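Phosphoinositol-specific phospholipase C (Pseudomonas sp., PDB 5FYP) probably hydrolyses phosphoinositide lipids at the glycerol–phosphate bond in a calcium-dependent reaction, as other phosphoinositide-specific phospholipases C do. Local coordinates at residues D50-D56 with W66-P72; K121-S125 with K195-Y199; G61-W66 with G130-F136. All blocks are in the same frame, centred on the assembly; numbering follows the deposited sequence. Where two conformers were deposited one is given.

Overall arrangement
Three neighbouring contacts lie on one side of the chain's centre, where strand 46-52 and the loops around it meet helices 133-144 and 193-203. Contact 1 pairs that strand with edge strand 67-68 and includes Asp50, which binds the calcium ion together with Asn27, Glu48 and Asp119. Contacts 1 and 3 share Trp66, and their centres are about 13 Å apart; a salt bridge from Asp53 OD2 to Arg131 NE (2.8 Å) joins them. Contact 2 is about 14 Å from contact 1 between centres, tied to it by Phe51 O and Lys121 N, and about 11 Å from contact 3, where Ser125 OG lies 2.9 Å from Arg131 N.

Contact 1 (D50-D56 with W66-P72); sequences DFWDQRD and WFVRHNP. With CA (calcium ion), chain I.
Arg69 grips the backbone carbonyl of Gln54 end-on, NH1 and NH2 each 2.9 Å from Gln54 O, which lies in the guanidinium plane. Trp52 and Phe67 exchange two backbone hydrogen bonds as an antiparallel hydrogen-bonded pair, and Trp52 NE1 donates to Arg69 O at 2.9 Å, approaching from above the carbonyl plane. CG of Arg69 takes the crowded position between N and C (chi1 66°), and the extended chain beyond it lays the guanidinium flat on the Trp52 indole, planes 24° apart, a stacked cation-pi pair. Arg55 O lies over the opposite guanidinium face, 3.1 Å from Arg69 CZ. Arg69 NH2 also donates to Pro72 O, while Pro72 CA sits over the six-membered ring of Trp52. Outward, Arg55 CA covers one face of Phe67, and on the other side of the sheet Phe51 turns its edge to the face of Trp66, T-shaped, Phe51 CD2 to Trp66 CD1 3.5 Å. At the far end Asp50 OD1 binds calcium at 2.3 Å, while OD2 takes a hydrogen bond from a calcium-bound water and another with Tyr29. Held between the Trp52 indole and Arg55 O, Arg69 is likely to stay charged, and its bonds to Gln54 O and Pro72 O tie together the two loops beyond the strands.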
# COMPACT_ATOMS: atom_id res chain seq x y z
N ASP A 50 2.12 -2.61 10.15
CA ASP A 50 2.56 -1.44 10.92
C ASP A 50 3.98 -1.70 11.38
O ASP A 50 4.25 -2.74 12.01
CB ASP A 50 1.69 -1.23 12.17
CG ASP A 50 0.27 -0.78 11.86
OD1 ASP A 50 -0.04 -0.44 10.72
OD2 ASP A 50 -0.55 -0.77 12.82
N PHE A 51 4.90 -0.76 11.09
CA PHE A 51 6.30 -1.05 11.37
C PHE A 51 6.98 0.05 12.15
O PHE A 51 6.79 1.25 11.91
CB PHE A 51 7.06 -1.45 10.09
CG PHE A 51 7.33 -0.34 9.11
CD1 PHE A 51 6.38 0.11 8.19
CD2 PHE A 51 8.60 0.22 9.04
CE1 PHE A 51 6.68 1.09 7.26
CE2 PHE A 51 8.91 1.19 8.10
CZ PHE A 51 7.95 1.63 7.22
N TRP A 52 7.80 -0.40 13.09
CA TRP A 52 8.46 0.43 14.12
C TRP A 52 9.95 0.28 13.99
O TRP A 52 10.48 -0.81 13.72
CB TRP A 52 8.01 -0.04 15.51
CG TRP A 52 6.54 0.14 15.78
CD1 TRP A 52 5.51 -0.63 15.35
CD2 TRP A 52 5.94 1.22 16.51
NE1 TRP A 52 4.32 -0.09 15.75
CE2 TRP A 52 4.55 1.04 16.47
CE3 TRP A 52 6.46 2.32 17.18
CZ2 TRP A 52 3.67 1.94 17.07
CZ3 TRP A 52 5.58 3.21 17.77
CH2 TRP A 52 4.20 3.02 17.70
N ASP A 53 10.66 1.38 14.22
CA ASP A 53 12.11 1.34 14.27
C ASP A 53 12.63 0.67 15.54
O ASP A 53 13.65 -0.02 15.54
CB ASP A 53 12.67 2.76 14.20
CG ASP A 53 12.64 3.34 12.80
OD1 ASP A 53 11.59 3.27 12.13
OD2 ASP A 53 13.72 3.79 12.33
N GLN A 54 11.96 0.95 16.66
CA GLN A 54 12.43 0.57 17.99
C GLN A 54 11.58 -0.58 18.56
O GLN A 54 10.45 -0.80 18.13
CB GLN A 54 12.36 1.77 18.94
CG GLN A 54 13.03 3.04 18.49
CD GLN A 54 14.51 2.91 18.48
OE1 GLN A 54 15.09 2.03 19.13
NE2 GLN A 54 15.14 3.75 17.70
N ARG A 55 12.13 -1.28 19.55
CA ARG A 55 11.41 -2.37 20.24
C ARG A 55 10.28 -1.82 21.08
O ARG A 55 9.23 -2.45 21.20
CB ARG A 55 12.40 -3.15 21.11
CG ARG A 55 11.80 -4.35 21.84
CD ARG A 55 12.85 -5.13 22.62
NE ARG A 55 13.74 -5.84 21.69
CZ ARG A 55 13.43 -6.93 20.95
NH1 ARG A 55 12.22 -7.52 21.00
NH2 ARG A 55 14.37 -7.46 20.14
N ASP A 56 10.50 -0.66 21.66
CA ASP A 56 9.46 0.14 22.27
C ASP A 56 9.49 1.52 21.63
O ASP A 56 9.79 1.60 20.48
CB ASP A 56 9.55 0.12 23.81
CG ASP A 56 10.85 0.66 24.37
OD1 ASP A 56 11.62 1.32 23.63
OD2 ASP A 56 11.10 0.38 25.56
N TRP A 66 13.30 -3.62 11.04
CA TRP A 66 12.16 -2.96 11.68
C TRP A 66 11.29 -4.03 12.34
O TRP A 66 11.27 -5.17 11.89
CB TRP A 66 11.32 -2.15 10.69
CG TRP A 66 12.01 -0.90 10.13
CD1 TRP A 66 11.79 0.38 10.56
CD2 TRP A 66 12.95 -0.81 9.04
NE1 TRP A 66 12.53 1.24 9.81
CE2 TRP A 66 13.25 0.55 8.87
CE3 TRP A 66 13.58 -1.75 8.22
CZ2 TRP A 66 14.13 0.99 7.91
CZ3 TRP A 66 14.47 -1.30 7.25
CH2 TRP A 66 14.74 0.04 7.12
N PHE A 67 10.54 -3.62 13.37
CA PHE A 67 9.60 -4.48 14.09
C PHE A 67 8.21 -4.31 13.50
O PHE A 67 7.90 -3.26 12.93
CB PHE A 67 9.53 -4.08 15.55
CG PHE A 67 10.81 -4.24 16.30
CD1 PHE A 67 11.75 -3.21 16.34
CD2 PHE A 67 11.09 -5.40 17.01
CE1 PHE A 67 12.92 -3.34 17.07
CE2 PHE A 67 12.26 -5.55 17.74
CZ PHE A 67 13.16 -4.52 17.78
N VAL A 68 7.34 -5.31 13.71
CA VAL A 68 5.94 -5.21 13.32
C VAL A 68 5.08 -5.48 14.55
O VAL A 68 5.12 -6.57 15.13
CB VAL A 68 5.59 -6.15 12.16
CG1 VAL A 68 4.09 -6.24 11.93
CG2 VAL A 68 6.30 -5.71 10.89
N ARG A 69 4.27 -4.47 14.90
CA ARG A 69 3.34 -4.53 16.03
C ARG A 69 2.40 -3.33 15.93
O ARG A 69 2.69 -2.37 15.18
CB ARG A 69 4.06 -4.49 17.37
CG ARG A 69 4.78 -3.17 17.64
CD ARG A 69 5.39 -3.16 19.03
NE ARG A 69 6.06 -1.89 19.32
CZ ARG A 69 7.27 -1.58 18.90
NH1 ARG A 69 8.03 -2.47 18.28
NH2 ARG A 69 7.74 -0.33 19.10
N HIS A 70 1.35 -3.35 16.73
CA HIS A 70 0.40 -2.25 16.72
C HIS A 70 0.79 -1.10 17.66
O HIS A 70 0.78 0.05 17.25
CB HIS A 70 -0.99 -2.76 17.06
CG HIS A 70 -2.07 -1.73 16.92
ND1 HIS A 70 -2.78 -1.25 17.98
CD2 HIS A 70 -2.49 -1.03 15.85
CE1 HIS A 70 -3.66 -0.35 17.56
NE2 HIS A 70 -3.49 -0.19 16.28
N ASN A 71 1.09 -1.44 18.90
CA ASN A 71 1.28 -0.42 19.92
C ASN A 71 2.72 0.01 20.10
O ASN A 71 3.61 -0.71 19.72
CB ASN A 71 0.70 -0.91 21.23
CG ASN A 71 -0.79 -1.20 21.14
OD1 ASN A 71 -1.23 -2.30 21.42
ND2 ASN A 71 -1.55 -0.24 20.63
N PRO A 72 2.96 1.21 20.68
CA PRO A 72 4.34 1.66 20.88
C PRO A 72 5.19 0.72 21.70
O PRO A 72 6.38 0.60 21.43
CB PRO A 72 4.21 2.99 21.61
CG PRO A 72 2.81 3.44 21.44
CD PRO A 72 1.98 2.27 20.97
CA CA I . -2.11 0.52 10.33
O HOH W 1 -2.38 1.23 12.62
O HOH W 2 13.14 4.17 9.71
O HOH W 3 -4.16 1.77 10.43

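Contact 2 (K121-S125 with K195-Y199); sequences KQGWS and KLSQY
Trp124 sends its indole N-H straight to the helix: NE1 donates to Lys195 O at 2.9 Å, with an N-H...O angle of 166° and the oxygen in the ring plane. The torsions make this possible. CG stands anti to the carbonyl carbon (chi1 -66°), and the indole then turns its pyrrole edge to helix 193-203. Lys195 O is already the acceptor for Tyr199 N, at 3.1 Å, in the helix's own pattern; the two donors reach it from opposite faces of its carbonyl plane, leaving the helical bond intact. Gln198, extended beyond CG, runs past the indole in the opposite direction and brings OE1 to its edge, 3.4 Å from Trp124 CD1. A water donates to that same OE1 and accepts from Trp124 N, making a second, indirect link. Tyr199 has CG anti to its N (chi1 172°), which brings the phenol obliquely across from the benzo ring, Tyr199 CD1 to Trp124 CZ2 3.8 Å; the planes are near parallel but slid so far that they barely overlap. Its hydroxyl is hydrogen-bonded to Asp137. The bent Lys195 chain lays CE 3.9 Å from Gly123 CA, while its ammonium pairs with Glu192. Here the loop after strand 114-120 is pinned to helix 193-203, which follows strand 184-189, the next parallel strand: packing of a strand-end loop on a neighbouring helix, within a family of the TIM-barrel clan.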
# COMPACT_ATOMS: atom_id res chain seq x y z
N LYS A 121 5.45 3.89 11.71
CA LYS A 121 5.01 4.41 13.01
C LYS A 121 5.99 5.35 13.71
O LYS A 121 5.58 6.04 14.64
CB LYS A 121 4.63 3.25 13.92
CG LYS A 121 3.43 2.46 13.40
CD LYS A 121 2.14 3.26 13.37
CE LYS A 121 1.00 2.49 12.76
NZ LYS A 121 -0.25 3.31 12.70
N GLN A 122 7.24 5.41 13.25
CA GLN A 122 8.26 6.32 13.81
C GLN A 122 8.91 7.06 12.64
O GLN A 122 8.58 6.85 11.47
CB GLN A 122 9.26 5.54 14.66
CG GLN A 122 8.59 4.97 15.89
CD GLN A 122 9.48 4.13 16.76
OE1 GLN A 122 10.04 3.14 16.31
NE2 GLN A 122 9.52 4.48 18.03
N GLY A 123 9.83 7.96 12.95
CA GLY A 123 10.54 8.71 11.92
C GLY A 123 11.64 7.93 11.25
O GLY A 123 11.92 6.79 11.62
N TRP A 124 12.25 8.54 10.23
CA TRP A 124 13.40 7.94 9.57
C TRP A 124 14.64 8.11 10.46
O TRP A 124 14.77 9.13 11.15
CB TRP A 124 13.66 8.63 8.22
CG TRP A 124 12.56 8.39 7.27
CD1 TRP A 124 11.63 9.29 6.83
CD2 TRP A 124 12.26 7.17 6.61
NE1 TRP A 124 10.75 8.68 5.98
CE2 TRP A 124 11.11 7.37 5.84
CE3 TRP A 124 12.84 5.90 6.64
CZ2 TRP A 124 10.54 6.33 5.09
CZ3 TRP A 124 12.29 4.90 5.90
CH2 TRP A 124 11.15 5.11 5.13
N SER A 125 15.56 7.16 10.41
CA SER A 125 16.87 7.39 11.05
C SER A 125 17.82 8.12 10.13
O SER A 125 17.57 8.26 8.94
CB SER A 125 17.52 6.08 11.47
OG SER A 125 18.27 5.44 10.43
N LYS A 195 6.90 12.67 6.69
CA LYS A 195 7.74 11.49 6.56
C LYS A 195 7.73 10.93 5.14
O LYS A 195 8.72 10.37 4.69
CB LYS A 195 7.37 10.41 7.58
CG LYS A 195 8.04 10.55 8.94
CD LYS A 195 7.80 11.84 9.67
CE LYS A 195 8.40 11.80 11.07
NZ LYS A 195 8.28 13.08 11.79
N LEU A 196 6.60 11.07 4.45
CA LEU A 196 6.50 10.68 3.06
C LEU A 196 7.32 11.63 2.18
O LEU A 196 7.96 11.20 1.23
CB LEU A 196 5.04 10.64 2.60
CG LEU A 196 4.25 9.38 2.98
CD1 LEU A 196 4.36 8.90 4.38
CD2 LEU A 196 2.81 9.56 2.57
N SER A 197 7.26 12.93 2.49
CA SER A 197 8.03 13.91 1.74
C SER A 197 9.54 13.65 1.88
O SER A 197 10.28 13.75 0.90
CB SER A 197 7.66 15.30 2.20
OG SER A 197 8.19 16.28 1.31
N GLN A 198 9.94 13.27 3.08
CA GLN A 198 11.35 12.96 3.33
C GLN A 198 11.77 11.73 2.50
O GLN A 198 12.86 11.70 1.94
CB GLN A 198 11.55 12.70 4.81
CG GLN A 198 11.45 13.96 5.65
CD GLN A 198 11.12 13.70 7.11
OE1 GLN A 198 11.20 12.58 7.60
NE2 GLN A 198 10.76 14.73 7.81
N TYR A 199 10.92 10.71 2.48
CA TYR A 199 11.20 9.51 1.68
C TYR A 199 11.35 9.86 0.20
O TYR A 199 12.33 9.48 -0.45
CB TYR A 199 10.11 8.47 1.93
CG TYR A 199 10.23 7.29 1.01
CD1 TYR A 199 11.08 6.22 1.32
CD2 TYR A 199 9.55 7.24 -0.19
CE1 TYR A 199 11.26 5.16 0.45
CE2 TYR A 199 9.70 6.18 -1.07
CZ TYR A 199 10.58 5.14 -0.75
OH TYR A 199 10.73 4.14 -1.65
O HOH W 4 11.75 11.31 9.91

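Contact 3 (G61-W66 with G130-F136); sequences GSPHHW and GRTPKDF
Arg131 starts with CG anti to its carbonyl carbon (chi1 -64°) and kinks at chi3 (-58°), a path that carries its aliphatic chain over one face of Trp66 and its NH1 on to Ser62 O. CB comes within 3.5 Å of Trp66 CZ2, and CD stands over the five-membered ring as a CH-pi contact. The opposite indole face belongs to Phe136: with CG anti to N, its ring meets Trp66 edge-to-face, planes at 81°. The indole is thus sandwiched between an arginine chain and a phenylalanine edge, while in its own plane Trp66 NE1 donates to a water whose oxygen also lies 2.8 Å from Arg131 O. The NH1 bond to Ser62 O is 2.9 Å long, the oxygen in the guanidinium plane but the donor well above the carbonyl plane; NE forms a salt bridge with Asp53. Beside it, His64 N, in a type II turn from Ser62 to His65, bonds to Gly130 O at 2.8 Å. Gly130 has positive phi and lies so close to Pro63 that a CB would clash. Thr132 and Asp135 form a capping box at the start of helix 133-144: Thr132 N donates to Asp135 OD2, and Asp135 N to Thr132 OG1. Asp135 OD1 also accepts from a water bonded to His64 NE2. Replacing Trp66 with an alanine is likely to open a gap between the Arg131 chain and Phe136 and leave the water without its indole donor. Arg131, paired with Asp53, probably stays charged; the turn itself is held by one direct backbone bond, the Arg131 bond to Ser62 O and the packing of Trp66.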
# COMPACT_ATOMS: atom_id res chain seq x y z
N GLY A 61 16.20 -0.63 18.67
CA GLY A 61 16.41 -0.78 17.23
C GLY A 61 17.74 -1.40 16.83
O GLY A 61 18.69 -1.41 17.62
N SER A 62 17.78 -1.92 15.61
CA SER A 62 19.03 -2.40 14.99
C SER A 62 19.07 -1.99 13.52
O SER A 62 18.03 -1.66 12.92
CB SER A 62 19.16 -3.90 15.10
OG SER A 62 18.05 -4.54 14.60
N PRO A 63 20.26 -1.96 12.94
CA PRO A 63 20.31 -1.48 11.55
C PRO A 63 19.62 -2.41 10.59
O PRO A 63 19.63 -3.63 10.79
CB PRO A 63 21.82 -1.45 11.23
CG PRO A 63 22.50 -1.55 12.50
CD PRO A 63 21.60 -2.19 13.49
N HIS A 64 19.00 -1.83 9.57
CA HIS A 64 18.48 -2.62 8.44
C HIS A 64 17.33 -3.55 8.84
O HIS A 64 17.10 -4.54 8.20
CB HIS A 64 19.61 -3.44 7.77
CG HIS A 64 20.89 -2.69 7.59
ND1 HIS A 64 22.11 -3.22 7.93
CD2 HIS A 64 21.12 -1.43 7.19
CE1 HIS A 64 23.06 -2.33 7.67
NE2 HIS A 64 22.48 -1.23 7.24
N HIS A 65 16.66 -3.19 9.93
CA HIS A 65 15.64 -4.01 10.58
C HIS A 65 14.54 -3.13 11.11
O HIS A 65 14.81 -2.05 11.60
CB HIS A 65 16.33 -4.70 11.77
CG HIS A 65 15.40 -5.36 12.76
ND1 HIS A 65 14.74 -4.70 13.79
CD2 HIS A 65 15.06 -6.66 12.88
CE1 HIS A 65 14.00 -5.58 14.46
NE2 HIS A 65 14.22 -6.78 13.94
N TRP A 66 13.30 -3.62 11.04
CA TRP A 66 12.16 -2.96 11.68
C TRP A 66 11.29 -4.03 12.34
O TRP A 66 11.27 -5.17 11.89
CB TRP A 66 11.32 -2.15 10.69
CG TRP A 66 12.01 -0.90 10.13
CD1 TRP A 66 11.79 0.38 10.56
CD2 TRP A 66 12.95 -0.81 9.04
NE1 TRP A 66 12.53 1.24 9.81
CE2 TRP A 66 13.25 0.55 8.87
CE3 TRP A 66 13.58 -1.75 8.22
CZ2 TRP A 66 14.13 0.99 7.91
CZ3 TRP A 66 14.47 -1.30 7.25
CH2 TRP A 66 14.74 0.04 7.12
N GLY A 130 21.15 3.04 10.19
CA GLY A 130 20.81 1.98 9.23
C GLY A 130 19.33 1.82 8.90
O GLY A 130 18.92 0.76 8.42
N ARG A 131 18.55 2.87 9.14
CA ARG A 131 17.09 2.84 8.86
C ARG A 131 16.65 4.12 8.13
O ARG A 131 15.61 4.71 8.43
CB ARG A 131 16.30 2.59 10.15
CG ARG A 131 16.59 1.23 10.78
CD ARG A 131 15.66 0.96 11.97
NE ARG A 131 15.81 2.01 12.97
CZ ARG A 131 16.74 2.03 13.91
NH1 ARG A 131 17.53 0.98 14.12
NH2 ARG A 131 16.86 3.07 14.72
N THR A 132 17.43 4.50 7.14
CA THR A 132 17.10 5.61 6.25
C THR A 132 16.13 5.14 5.15
O THR A 132 15.92 3.96 4.97
CB THR A 132 18.37 6.15 5.58
OG1 THR A 132 18.84 5.17 4.65
CG2 THR A 132 19.44 6.55 6.57
N PRO A 133 15.58 6.09 4.38
CA PRO A 133 14.83 5.70 3.17
C PRO A 133 15.60 4.73 2.27
O PRO A 133 15.00 3.80 1.75
CB PRO A 133 14.53 7.05 2.52
CG PRO A 133 14.35 7.95 3.71
CD PRO A 133 15.44 7.53 4.66
N LYS A 134 16.89 4.98 2.07
CA LYS A 134 17.68 4.10 1.25
C LYS A 134 17.76 2.67 1.84
O LYS A 134 17.64 1.69 1.11
CB LYS A 134 19.07 4.67 1.03
CG LYS A 134 20.00 3.82 0.18
CD LYS A 134 21.10 4.71 -0.35
CE LYS A 134 22.26 3.99 -1.02
NZ LYS A 134 22.86 2.90 -0.19
N ASP A 135 17.96 2.59 3.16
CA ASP A 135 18.00 1.27 3.82
C ASP A 135 16.66 0.55 3.66
O ASP A 135 16.64 -0.67 3.48
CB ASP A 135 18.34 1.40 5.29
CG ASP A 135 19.73 1.95 5.53
OD1 ASP A 135 20.69 1.34 5.05
OD2 ASP A 135 19.85 3.02 6.18
N PHE A 136 15.56 1.29 3.75
CA PHE A 136 14.24 0.70 3.56
C PHE A 136 14.06 0.16 2.15
O PHE A 136 13.62 -0.98 1.98
CB PHE A 136 13.22 1.76 3.94
CG PHE A 136 11.81 1.27 3.98
CD1 PHE A 136 11.40 0.42 4.99
CD2 PHE A 136 10.89 1.70 3.04
CE1 PHE A 136 10.09 0.00 5.10
CE2 PHE A 136 9.55 1.30 3.14
CZ PHE A 136 9.20 0.42 4.16
O HOH W 5 23.55 1.17 6.39
O HOH W 2 13.14 4.17 9.71